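Local coordinates for class II aldolase/adducin domain protein (Pseudomonas syringae pv. phaseolicola 1448A, PDB 3OCR), which is of unestablished substrate and role but belongs to the class II aldolase/adducin family, whose members include sugar-phosphate aldolases and actin-binding adducins, at residues L143-H149 / L209-I215; I151-G155 / I235-E239; V157-G161 / R174-L179; V199-Q204 / G252-W257. All blocks are in the same frame, centred on the assembly; numbering follows the deposited sequence.

Contact 1 of 4, residues L143-H149 / L209-I215; sequences LLPISQH and LEYACNI
H149 comes closest to the helical segment 209-215, its CA 5.1 Å from that of A212, whereas at L143 the nearest CA, that of C213, is 7.2 Å off. The short A212 methyl suits the narrow end, since it touches H149 both at its CB and at its carbonyl carbon. The H149 imidazole forms an offset edge-to-face pair with Y211: the phenol turns its CD2 edge to the imidazole, centroids 5.2 Å apart and planes at 82°. I215 fills the corner between the rings, with CD1 over one imidazole face, 4.0 Å from its centroid, and also over a face of the phenol. Both rings are tied down by the second subunit, H149 NE2 to D52 and Y211 OH to the H129 carbonyl. At the wider end L143, CG anti to the backbone N (chi1 -175°), sends CD2 to L209 CD1 at 3.9 Å and CD1 toward A212 and C213. S147 takes the N-cap position of helix 148-151; its OG bonds to S150 OG and, through a water 2.7 Å away, reaches A212 O. The arrangement is a loop and helix start packed on helix 199-219 of the AraD-like domain, at a subunit interface.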
loop_
_atom_site.group_PDB
_atom_site.type_symbol
_atom_site.label_atom_id
_atom_site.label_comp_id
_atom_site.label_asym_id
_atom_site.label_seq_id
_atom_site.Cartn_x
_atom_site.Cartn_y
_atom_site.Cartn_z
ATOM N N LEU A 143 1.012 17.692 13.588
ATOM C CA LEU A 143 0.705 17.927 12.171
ATOM C C LEU A 143 1.382 19.191 11.666
ATOM O O LEU A 143 1.084 20.280 12.119
ATOM C CB LEU A 143 -0.812 17.991 11.943
ATOM C CG LEU A 143 -1.304 18.109 10.500
ATOM C CD1 LEU A 143 -1.205 16.806 9.721
ATOM C CD2 LEU A 143 -2.738 18.659 10.471
ATOM N N LEU A 144 2.268 19.021 10.685
ATOM C CA LEU A 144 3.110 20.095 10.170
ATOM C C LEU A 144 2.372 20.911 9.083
ATOM O O LEU A 144 1.536 20.354 8.362
ATOM C CB LEU A 144 4.419 19.480 9.631
ATOM C CG LEU A 144 5.296 18.686 10.630
ATOM C CD1 LEU A 144 6.400 17.924 9.887
ATOM C CD2 LEU A 144 5.944 19.598 11.662
ATOM N N PRO A 145 2.660 22.226 8.970
ATOM C CA PRO A 145 2.022 23.020 7.909
ATOM C C PRO A 145 2.814 22.956 6.567
ATOM O O PRO A 145 3.465 23.921 6.177
ATOM C CB PRO A 145 2.003 24.425 8.503
ATOM C CG PRO A 145 3.226 24.503 9.374
ATOM C CD PRO A 145 3.518 23.063 9.840
ATOM N N ILE A 146 2.772 21.821 5.885
ATOM C CA ILE A 146 3.670 21.607 4.712
ATOM C C ILE A 146 2.925 21.191 3.452
ATOM O O ILE A 146 3.540 20.884 2.420
ATOM C CB ILE A 146 4.818 20.591 5.014
ATOM C CG1 ILE A 146 4.292 19.309 5.678
ATOM C CG2 ILE A 146 5.842 21.222 5.951
ATOM C CD1 ILE A 146 3.686 18.320 4.709
ATOM N N SER A 147 1.609 21.177 3.538
ATOM C CA SER A 147 0.774 20.847 2.395
ATOM C C SER A 147 -0.515 21.651 2.467
ATOM O O SER A 147 -0.933 22.066 3.540
ATOM C CB SER A 147 0.463 19.350 2.354
ATOM O OG SER A 147 -0.421 18.953 3.422
ATOM N N GLN A 148 -1.178 21.864 1.332
ATOM C CA GLN A 148 -2.482 22.532 1.362
ATOM C C GLN A 148 -3.441 21.844 2.346
ATOM O O GLN A 148 -4.199 22.493 3.071
ATOM C CB GLN A 148 -3.103 22.547 -0.020
ATOM C CG GLN A 148 -4.457 23.227 -0.062
ATOM C CD GLN A 148 -4.802 23.703 -1.451
ATOM O OE1 GLN A 148 -5.686 23.129 -2.119
ATOM N NE2 GLN A 148 -4.104 24.741 -1.910
ATOM N N HIS A 149 -3.397 20.520 2.349
ATOM C CA HIS A 149 -4.275 19.699 3.178
ATOM C C HIS A 149 -4.037 19.880 4.685
ATOM O O HIS A 149 -4.995 19.986 5.454
ATOM C CB HIS A 149 -4.132 18.232 2.764
ATOM C CG HIS A 149 -4.454 18.004 1.324
ATOM N ND1 HIS A 149 -3.647 18.467 0.301
ATOM C CD2 HIS A 149 -5.513 17.406 0.731
ATOM C CE1 HIS A 149 -4.191 18.144 -0.861
ATOM N NE2 HIS A 149 -5.319 17.497 -0.629
ATOM N N LEU A 209 -8.341 15.124 7.401
ATOM C CA LEU A 209 -7.266 15.022 8.373
ATOM C C LEU A 209 -6.436 13.763 8.096
ATOM O O LEU A 209 -5.210 13.792 8.189
ATOM C CB LEU A 209 -7.811 14.999 9.806
ATOM C CG LEU A 209 -6.758 15.043 10.930
ATOM C CD1 LEU A 209 -5.845 16.287 10.792
ATOM C CD2 LEU A 209 -7.398 14.932 12.339
ATOM N N GLU A 210 -7.119 12.674 7.759
ATOM C CA GLU A 210 -6.481 11.396 7.518
ATOM C C GLU A 210 -5.572 11.546 6.281
ATOM O O GLU A 210 -4.401 11.101 6.288
ATOM C CB GLU A 210 -7.556 10.324 7.220
ATOM C CG GLU A 210 -6.942 9.014 6.716
ATOM C CD GLU A 210 -6.062 8.334 7.755
ATOM O OE1 GLU A 210 -6.333 8.501 8.982
ATOM O OE2 GLU A 210 -5.106 7.630 7.337
ATOM N N TYR A 211 -6.080 12.216 5.251
ATOM C CA TYR A 211 -5.248 12.483 4.075
ATOM C C TYR A 211 -4.046 13.380 4.394
ATOM O O TYR A 211 -2.945 13.126 3.921
ATOM C CB TYR A 211 -6.048 13.090 2.945
ATOM C CG TYR A 211 -5.382 12.875 1.572
ATOM C CD1 TYR A 211 -4.767 11.653 1.247
ATOM C CD2 TYR A 211 -5.379 13.876 0.613
ATOM C CE1 TYR A 211 -4.167 11.447 -0.017
ATOM C CE2 TYR A 211 -4.796 13.681 -0.647
ATOM C CZ TYR A 211 -4.204 12.469 -0.957
ATOM O OH TYR A 211 -3.627 12.288 -2.195
ATOM N N ALA A 212 -4.278 14.443 5.142
ATOM C CA ALA A 212 -3.154 15.312 5.566
ATOM C C ALA A 212 -2.084 14.463 6.251
ATOM O O ALA A 212 -0.905 14.623 5.965
ATOM C CB ALA A 212 -3.645 16.441 6.472
ATOM N N CYS A 213 -2.485 13.531 7.118
ATOM C CA CYS A 213 -1.514 12.658 7.752
ATOM C C CYS A 213 -0.805 11.722 6.772
ATOM O O CYS A 213 0.392 11.574 6.892
ATOM C CB CYS A 213 -2.091 11.849 8.921
ATOM S SG CYS A 213 -2.774 12.839 10.271
ATOM N N ASN A 214 -1.531 11.080 5.844
ATOM C CA ASN A 214 -0.885 10.266 4.811
ATOM C C ASN A 214 0.275 11.022 4.122
ATOM O O ASN A 214 1.370 10.483 3.868
ATOM C CB ASN A 214 -1.868 9.900 3.681
ATOM C CG ASN A 214 -3.069 9.068 4.128
ATOM O OD1 ASN A 214 -4.149 9.187 3.524
ATOM N ND2 ASN A 214 -2.884 8.163 5.095
ATOM N N ILE A 215 -0.011 12.258 3.765
ATOM C CA ILE A 215 0.864 13.052 2.983
ATOM C C ILE A 215 2.075 13.388 3.879
ATOM O O ILE A 215 3.208 13.380 3.406
ATOM C CB ILE A 215 0.169 14.396 2.562
ATOM C CG1 ILE A 215 -0.836 14.184 1.431
ATOM C CG2 ILE A 215 1.227 15.433 2.170
ATOM C CD1 ILE A 215 -1.899 15.308 1.375
HETATM O O HOH W 1 0.446 17.001 5.056
#

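Contact 2 of 4, residues I151-G155 / I235-E239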
loop_
_atom_site.group_PDB
_atom_site.type_symbol
_atom_site.label_atom_id
_atom_site.label_comp_id
_atom_site.label_asym_id
_atom_site.label_seq_id
_atom_site.Cartn_x
_atom_site.Cartn_y
_atom_site.Cartn_z
ATOM N N ILE A 151 -2.297 22.546 6.030
ATOM C CA ILE A 151 -2.315 23.992 6.331
ATOM C C ILE A 151 -3.759 24.443 6.554
ATOM O O ILE A 151 -4.028 25.320 7.380
ATOM C CB ILE A 151 -1.576 24.819 5.216
ATOM C CG1 ILE A 151 -0.091 24.494 5.209
ATOM C CG2 ILE A 151 -1.769 26.343 5.357
ATOM C CD1 ILE A 151 0.663 24.932 3.897
ATOM N N ALA A 152 -4.696 23.795 5.858
ATOM C CA ALA A 152 -6.113 24.036 6.064
ATOM C C ALA A 152 -6.592 23.764 7.514
ATOM O O ALA A 152 -7.596 24.334 7.961
ATOM C CB ALA A 152 -6.937 23.201 5.040
ATOM N N PHE A 153 -5.881 22.895 8.240
ATOM C CA PHE A 153 -6.149 22.656 9.677
ATOM C C PHE A 153 -5.438 23.622 10.640
ATOM O O PHE A 153 -5.565 23.488 11.860
ATOM C CB PHE A 153 -5.790 21.201 10.035
ATOM C CG PHE A 153 -6.822 20.218 9.547
ATOM C CD1 PHE A 153 -6.639 19.529 8.352
ATOM C CD2 PHE A 153 -8.002 20.047 10.250
ATOM C CE1 PHE A 153 -7.638 18.638 7.881
ATOM C CE2 PHE A 153 -8.988 19.150 9.801
ATOM C CZ PHE A 153 -8.789 18.458 8.621
ATOM N N SER A 154 -4.699 24.593 10.115
ATOM C CA SER A 154 -3.955 25.479 11.010
ATOM C C SER A 154 -4.928 26.224 11.930
ATOM O O SER A 154 -5.904 26.823 11.461
ATOM C CB SER A 154 -3.094 26.460 10.219
ATOM O OG SER A 154 -2.430 27.360 11.101
ATOM N N GLY A 155 -4.674 26.143 13.237
ATOM C CA GLY A 155 -5.519 26.766 14.246
ATOM C C GLY A 155 -6.843 26.042 14.501
ATOM O O GLY A 155 -7.690 26.559 15.233
ATOM N N ILE A 235 0.162 30.709 5.399
ATOM C CA ILE A 235 -0.592 29.856 6.334
ATOM C C ILE A 235 -1.832 30.630 6.797
ATOM O O ILE A 235 -2.963 30.119 6.707
ATOM C CB ILE A 235 0.281 29.427 7.566
ATOM C CG1 ILE A 235 1.562 28.689 7.137
ATOM C CG2 ILE A 235 -0.531 28.644 8.623
ATOM C CD1 ILE A 235 1.330 27.587 6.245
ATOM N N ALA A 236 -1.603 31.864 7.241
ATOM C CA ALA A 236 -2.687 32.773 7.689
ATOM C C ALA A 236 -3.797 32.971 6.661
ATOM O O ALA A 236 -4.975 32.900 7.010
ATOM C CB ALA A 236 -2.136 34.105 8.099
ATOM N N LYS A 237 -3.406 33.204 5.411
ATOM C CA LYS A 237 -4.343 33.277 4.288
ATOM C C LYS A 237 -5.196 32.006 4.159
ATOM O O LYS A 237 -6.408 32.087 3.994
ATOM C CB LYS A 237 -3.600 33.598 2.973
ATOM C CG LYS A 237 -4.504 33.733 1.709
ATOM C CD LYS A 237 -3.929 34.700 0.626
ATOM C CE LYS A 237 -4.395 34.364 -0.838
ATOM N NZ LYS A 237 -3.959 32.970 -1.394
ATOM N N VAL A 238 -4.566 30.837 4.227
ATOM C CA VAL A 238 -5.306 29.587 4.104
ATOM C C VAL A 238 -6.288 29.420 5.268
ATOM O O VAL A 238 -7.413 28.896 5.083
ATOM C CB VAL A 238 -4.369 28.378 3.940
ATOM C CG1 VAL A 238 -5.165 27.046 3.976
ATOM C CG2 VAL A 238 -3.598 28.493 2.616
ATOM N N GLU A 239 -5.869 29.885 6.449
ATOM C CA GLU A 239 -6.710 29.878 7.647
ATOM C C GLU A 239 -7.973 30.691 7.395
ATOM O O GLU A 239 -9.059 30.273 7.765
ATOM C CB GLU A 239 -5.979 30.460 8.868
ATOM C CG GLU A 239 -4.830 29.621 9.394
ATOM C CD GLU A 239 -4.292 30.112 10.737
ATOM O OE1 GLU A 239 -4.979 30.893 11.432
ATOM O OE2 GLU A 239 -3.177 29.697 11.106
#
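I151 drives its CG2 branch between I235 and V238, which lie one helical turn apart on helix 232-243. CG2 presses on I235 CD1 at 3.5 Å, tighter than usual carbon packing, and meets V238 CB at 3.6 Å. The I151 side chain crosses both partners at about a right angle, and beta-branched residues suit this place because their short, forked chains interlock without polar atoms. V238 CG1, anti to its backbone N (chi1 173°), also rests on A152 CA at 3.8 Å. Beyond this apolar patch, S154 OG donates to E239 OE2. The pair is only 2.5 Å apart, so the bond is very short and its exact length is doubtful. E239 is almost straight beyond CG (chi2 -170°), which lets the carboxylate reach out from the helix to the serine, while I235 CG2 packs 3.4 Å from the same S154 OG.

What positions the serine is a type I beta turn from I151 to S154, closed by S154 N to I151 O at 2.9 Å. G155 follows with a positive phi (75°), a conformation glycine adopts easily. The turn leads from helix 148-151 to strand 157-160; F153 leaves its other side to pack on A208 and L209 of helix 199-219, while Y162 and G164 of the second subunit touch I151 and V238.

Contact 3 of 4, residues V157-G161 / R174-L179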
loop_
_atom_site.group_PDB
_atom_site.type_symbol
_atom_site.label_atom_id
_atom_site.label_comp_id
_atom_site.label_asym_id
_atom_site.label_seq_id
_atom_site.Cartn_x
_atom_site.Cartn_y
_atom_site.Cartn_z
ATOM N N VAL A 157 -6.796 22.584 15.432
ATOM C CA VAL A 157 -6.445 21.294 15.991
ATOM C C VAL A 157 -6.039 21.405 17.442
ATOM O O VAL A 157 -5.133 22.197 17.784
ATOM C CB VAL A 157 -5.323 20.584 15.150
ATOM C CG1 VAL A 157 -5.039 19.187 15.711
ATOM C CG2 VAL A 157 -5.740 20.523 13.685
ATOM N N ALA A 158 -6.724 20.630 18.289
ATOM C CA ALA A 158 -6.353 20.502 19.693
ATOM C C ALA A 158 -5.405 19.319 19.870
ATOM O O ALA A 158 -5.439 18.375 19.092
ATOM C CB ALA A 158 -7.591 20.323 20.575
ATOM N N TYR A 159 -4.526 19.398 20.880
ATOM C CA TYR A 159 -3.724 18.226 21.283
ATOM C C TYR A 159 -4.005 17.785 22.721
ATOM O O TYR A 159 -4.191 18.623 23.636
ATOM C CB TYR A 159 -2.226 18.512 21.118
ATOM C CG TYR A 159 -1.811 18.624 19.693
ATOM C CD1 TYR A 159 -2.020 19.807 18.980
ATOM C CD2 TYR A 159 -1.219 17.542 19.037
ATOM C CE1 TYR A 159 -1.658 19.910 17.644
ATOM C CE2 TYR A 159 -0.840 17.637 17.698
ATOM C CZ TYR A 159 -1.055 18.825 17.015
ATOM O OH TYR A 159 -0.689 18.907 15.693
ATOM N N HIS A 160 -3.984 16.471 22.927
ATOM C CA HIS A 160 -4.226 15.872 24.234
ATOM C C HIS A 160 -3.121 14.825 24.488
ATOM O O HIS A 160 -2.989 13.849 23.736
ATOM C CB HIS A 160 -5.646 15.245 24.268
ATOM C CG HIS A 160 -5.948 14.484 25.524
ATOM N ND1 HIS A 160 -6.219 15.105 26.728
ATOM C CD2 HIS A 160 -6.035 13.151 25.758
ATOM C CE1 HIS A 160 -6.433 14.187 27.654
ATOM N NE2 HIS A 160 -6.339 12.993 27.088
ATOM N N GLY A 161 -2.305 15.082 25.509
ATOM C CA GLY A 161 -1.258 14.160 25.986
ATOM C C GLY A 161 -1.793 12.795 26.403
ATOM O O GLY A 161 -2.843 12.710 27.020
ATOM N N ARG A 174 -9.346 16.954 31.592
ATOM C CA ARG A 174 -8.266 17.493 30.765
ATOM C C ARG A 174 -8.589 17.377 29.280
ATOM O O ARG A 174 -8.251 18.272 28.496
ATOM C CB ARG A 174 -6.939 16.805 31.093
ATOM C CG ARG A 174 -6.213 17.384 32.318
ATOM C CD ARG A 174 -4.808 16.791 32.468
ATOM N NE ARG A 174 -4.865 15.402 32.934
ATOM C CZ ARG A 174 -4.590 14.993 34.168
ATOM N NH1 ARG A 174 -4.203 15.856 35.109
ATOM N NH2 ARG A 174 -4.693 13.703 34.464
ATOM N N LEU A 175 -9.269 16.290 28.907
ATOM C CA LEU A 175 -9.646 16.043 27.513
ATOM C C LEU A 175 -10.575 17.141 27.005
ATOM O O LEU A 175 -10.397 17.641 25.882
ATOM C CB LEU A 175 -10.316 14.678 27.377
ATOM C CG LEU A 175 -10.956 14.250 26.067
ATOM C CD1 LEU A 175 -9.893 13.883 25.027
ATOM C CD2 LEU A 175 -11.848 13.040 26.351
ATOM N N VAL A 176 -11.565 17.495 27.830
ATOM C CA VAL A 176 -12.516 18.557 27.505
ATOM C C VAL A 176 -11.799 19.924 27.498
ATOM O O VAL A 176 -11.977 20.723 26.570
ATOM C CB VAL A 176 -13.753 18.522 28.464
ATOM C CG1 VAL A 176 -14.590 19.794 28.350
ATOM C CG2 VAL A 176 -14.629 17.272 28.184
ATOM N N ALA A 177 -10.964 20.173 28.508
ATOM C CA ALA A 177 -10.182 21.403 28.562
ATOM C C ALA A 177 -9.267 21.561 27.350
ATOM O O ALA A 177 -9.188 22.644 26.773
ATOM C CB ALA A 177 -9.377 21.485 29.869
ATOM N N ASP A 178 -8.608 20.471 26.949
ATOM C CA ASP A 178 -7.745 20.465 25.773
ATOM C C ASP A 178 -8.519 20.752 24.479
ATOM O O ASP A 178 -8.073 21.535 23.657
ATOM C CB ASP A 178 -7.004 19.123 25.643
ATOM C CG ASP A 178 -5.958 18.895 26.735
ATOM O OD1 ASP A 178 -5.419 19.864 27.320
ATOM O OD2 ASP A 178 -5.685 17.716 27.023
ATOM N N LEU A 179 -9.666 20.108 24.282
ATOM C CA LEU A 179 -10.454 20.361 23.088
ATOM C C LEU A 179 -10.932 21.814 22.995
ATOM O O LEU A 179 -10.886 22.435 21.911
ATOM C CB LEU A 179 -11.647 19.408 23.049
ATOM C CG LEU A 179 -12.556 19.518 21.826
ATOM C CD1 LEU A 179 -11.806 19.037 20.583
ATOM C CD2 LEU A 179 -13.800 18.683 22.053
HETATM O O HOH W 2 -5.124 21.792 22.756
HETATM O O HOH W 3 -2.703 17.415 27.117
#
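D178 OD2 is gripped twice: by H160 ND1, at 2.7 Å and an N-H...O angle of 159°, and by a water 3.0 Å away that also accepts from G161 N. The histidine bond is nearly in the imidazole plane, and it uses the anti lone pair of OD2, the one turned away from OD1. Ring and carboxylate planes are 56° apart, so the acid meets the ring edge while twisted out of its plane. H160 CG stands anti to the backbone N (chi1 174°), which carries the ring off the strand and onto the helix. There L175 CD1 sits over the centre of one ring face, 4.0 Å from the centroid, a CH-pi contact. Because H160 NE2 bonds to E171 OE2, both ring nitrogens face carboxylates, which would probably stabilise a protonated imidazole and also hold its rotation.

Alanine suits its position where the strand runs close to the helix: the small A158 CB fits against D178 O at 3.3 Å and against the CA of L179. A second water joins the backbones, accepting from Y159 N and donating to D178 O.

Segment 174-179 of helix 169-179 runs nearly antiparallel to strand 157-160, the segment axes 7.6 Å apart, in a beta-alpha-beta unit. Strand 184-187 pairs in parallel with this sheet-edge strand, and L175 and L179 pack against helix 110-118.

Contact 4 of 4, residues V199-Q204 / G252-W257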
loop_
_atom_site.group_PDB
_atom_site.type_symbol
_atom_site.label_atom_id
_atom_site.label_comp_id
_atom_site.label_asym_id
_atom_site.label_seq_id
_atom_site.Cartn_x
_atom_site.Cartn_y
_atom_site.Cartn_z
ATOM N N VAL A 199 -23.052 14.165 11.222
ATOM C CA VAL A 199 -22.200 13.053 10.795
ATOM C C VAL A 199 -21.401 13.464 9.540
ATOM O O VAL A 199 -20.203 13.209 9.441
ATOM C CB VAL A 199 -23.053 11.773 10.515
ATOM C CG1 VAL A 199 -22.224 10.698 9.803
ATOM C CG2 VAL A 199 -23.655 11.228 11.822
ATOM N N GLU A 200 -22.062 14.155 8.621
ATOM C CA GLU A 200 -21.440 14.585 7.360
ATOM C C GLU A 200 -20.261 15.533 7.629
ATOM O O GLU A 200 -19.180 15.387 7.055
ATOM C CB GLU A 200 -22.457 15.264 6.458
ATOM C CG GLU A 200 -23.731 14.423 6.163
ATOM C CD GLU A 200 -24.907 14.754 7.072
ATOM O OE1 GLU A 200 -24.821 14.534 8.299
ATOM O OE2 GLU A 200 -25.939 15.210 6.546
ATOM N N HIS A 201 -20.490 16.508 8.492
ATOM C CA HIS A 201 -19.433 17.468 8.835
ATOM C C HIS A 201 -18.216 16.782 9.505
ATOM O O HIS A 201 -17.055 17.066 9.155
ATOM C CB HIS A 201 -20.031 18.583 9.713
ATOM C CG HIS A 201 -19.021 19.589 10.179
ATOM N ND1 HIS A 201 -19.115 20.221 11.401
ATOM C CD2 HIS A 201 -17.892 20.061 9.595
ATOM C CE1 HIS A 201 -18.083 21.042 11.550
ATOM N NE2 HIS A 201 -17.322 20.955 10.469
ATOM N N ALA A 202 -18.487 15.899 10.475
ATOM C CA ALA A 202 -17.453 15.145 11.174
ATOM C C ALA A 202 -16.647 14.277 10.213
ATOM O O ALA A 202 -15.425 14.213 10.289
ATOM C CB ALA A 202 -18.069 14.290 12.329
ATOM N N ILE A 203 -17.348 13.616 9.301
ATOM C CA ILE A 203 -16.696 12.755 8.350
ATOM C C ILE A 203 -15.845 13.540 7.350
ATOM O O ILE A 203 -14.785 13.045 6.930
ATOM C CB ILE A 203 -17.756 11.883 7.587
ATOM C CG1 ILE A 203 -18.169 10.684 8.449
ATOM C CG2 ILE A 203 -17.204 11.434 6.256
ATOM C CD1 ILE A 203 -17.073 9.598 8.709
ATOM N N GLN A 204 -16.295 14.744 6.953
ATOM C CA GLN A 204 -15.516 15.531 6.008
ATOM C C GLN A 204 -14.205 15.925 6.671
ATOM O O GLN A 204 -13.157 15.801 6.065
ATOM C CB GLN A 204 -16.228 16.812 5.535
ATOM C CG GLN A 204 -15.397 17.587 4.456
ATOM C CD GLN A 204 -16.096 18.800 3.859
ATOM O OE1 GLN A 204 -16.943 19.422 4.486
ATOM N NE2 GLN A 204 -15.728 19.147 2.632
ATOM N N GLY A 252 -20.459 22.846 0.874
ATOM C CA GLY A 252 -19.336 21.965 0.577
ATOM C C GLY A 252 -19.378 20.649 1.345
ATOM O O GLY A 252 -18.848 19.641 0.880
ATOM N N VAL A 253 -19.999 20.658 2.525
ATOM C CA VAL A 253 -20.157 19.452 3.346
ATOM C C VAL A 253 -21.087 18.447 2.651
ATOM O O VAL A 253 -20.740 17.271 2.501
ATOM C CB VAL A 253 -20.671 19.788 4.775
ATOM C CG1 VAL A 253 -20.961 18.537 5.568
ATOM C CG2 VAL A 253 -19.660 20.670 5.527
ATOM N N ALA A 254 -22.246 18.925 2.204
ATOM C CA ALA A 254 -23.233 18.076 1.527
ATOM C C ALA A 254 -22.671 17.465 0.245
ATOM O O ALA A 254 -22.873 16.293 -0.025
ATOM C CB ALA A 254 -24.505 18.879 1.220
ATOM N N ARG A 255 -21.933 18.254 -0.527
ATOM C CA ARG A 255 -21.369 17.783 -1.794
ATOM C C ARG A 255 -20.356 16.643 -1.580
ATOM O O ARG A 255 -20.395 15.617 -2.268
ATOM C CB ARG A 255 -20.723 18.963 -2.534
ATOM C CG ARG A 255 -20.201 18.664 -3.919
ATOM C CD ARG A 255 -19.597 19.912 -4.588
ATOM N NE ARG A 255 -20.584 20.979 -4.678
ATOM C CZ ARG A 255 -20.535 22.104 -3.969
ATOM N NH1 ARG A 255 -19.515 22.346 -3.148
ATOM N NH2 ARG A 255 -21.493 23.005 -4.108
ATOM N N HIS A 256 -19.433 16.857 -0.641
ATOM C CA HIS A 256 -18.421 15.874 -0.267
ATOM C C HIS A 256 -19.091 14.589 0.205
ATOM O O HIS A 256 -18.687 13.498 -0.175
ATOM C CB HIS A 256 -17.554 16.463 0.858
ATOM C CG HIS A 256 -16.395 15.614 1.263
ATOM N ND1 HIS A 256 -15.088 15.960 0.986
ATOM C CD2 HIS A 256 -16.332 14.472 1.989
ATOM C CE1 HIS A 256 -14.275 15.046 1.489
ATOM N NE2 HIS A 256 -15.004 14.138 2.112
ATOM N N TRP A 257 -20.106 14.731 1.046
ATOM C CA TRP A 257 -20.782 13.588 1.631
ATOM C C TRP A 257 -21.557 12.808 0.560
ATOM O O TRP A 257 -21.534 11.571 0.556
ATOM C CB TRP A 257 -21.757 14.042 2.713
ATOM C CG TRP A 257 -22.642 12.933 3.233
ATOM C CD1 TRP A 257 -23.946 12.653 2.869
ATOM C CD2 TRP A 257 -22.283 11.967 4.230
ATOM N NE1 TRP A 257 -24.406 11.571 3.594
ATOM C CE2 TRP A 257 -23.401 11.123 4.419
ATOM C CE3 TRP A 257 -21.117 11.730 4.969
ATOM C CZ2 TRP A 257 -23.393 10.058 5.339
ATOM C CZ3 TRP A 257 -21.096 10.668 5.873
ATOM C CH2 TRP A 257 -22.230 9.844 6.049
HETATM O O HOH W 4 -19.151 15.113 4.027
#
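E200 and W257 are brought together by their first torsions: W257 CG stands anti to its backbone N (chi1 172°), which swings the indole across to helix 199-219, and E200 CG lies beside its own backbone N (chi1 -55°). This sets E200 CG over one indole face, 3.5 Å from the centroid of the five-membered ring, a CH-pi contact made by the aliphatic part of the glutamate; a bend at chi2 then turns the carboxylate. I203 meets the six-membered ring at its edge, with CG1 3.9 Å from W257 CZ3, and V199 CG1 approaches W257 CH2 obliquely. A broad indole thus serves three residues within about one helical turn.

Q204 packs on H256 and V253. Its first torsion, with CG anti to the backbone N, puts CG over the centre of one H256 ring face, 3.9 Å from the centroid; the extended chain beyond carries OE1 to 3.2 Å from V253 CG2. H256 has its polar partners outside: ND1 bonds to Y55 OH of the second subunit, and NE2 to H207. V253, slim and forked, wedges CG1 between E200 CB and the H201 backbone N. A water donates to E200 O at 3.0 Å and to V253 O, bridging two carbonyls that also accept helical bonds.

The segment axes cross at 77°, 9.1 Å apart. Helix 29-47 adds A40 against W257 and A41 against V199 and I203, while A202 and I203 rest on strand 124-128.

In the fold
Contacts 1 and 2 form one continuous body, their centres 12 Å apart: P145 packs on both I151 and I235. Contact 3 lies about 20 Å from contact 1, centre to centre, but the two meet where Y159 OH bonds to L143 N at 3.0 Å. Contacts 1 and 4 do not touch, their nearest atoms being about 5 Å apart, yet both use helix 199-219, near its middle and at its start. Contact 3 stands apart in another respect: contacts 1, 2 and 4 all reach the second subunit, whereas its segments touch no other chain. Helices 199-219, 232-243 and 251-265 thus link the domain to its assembly.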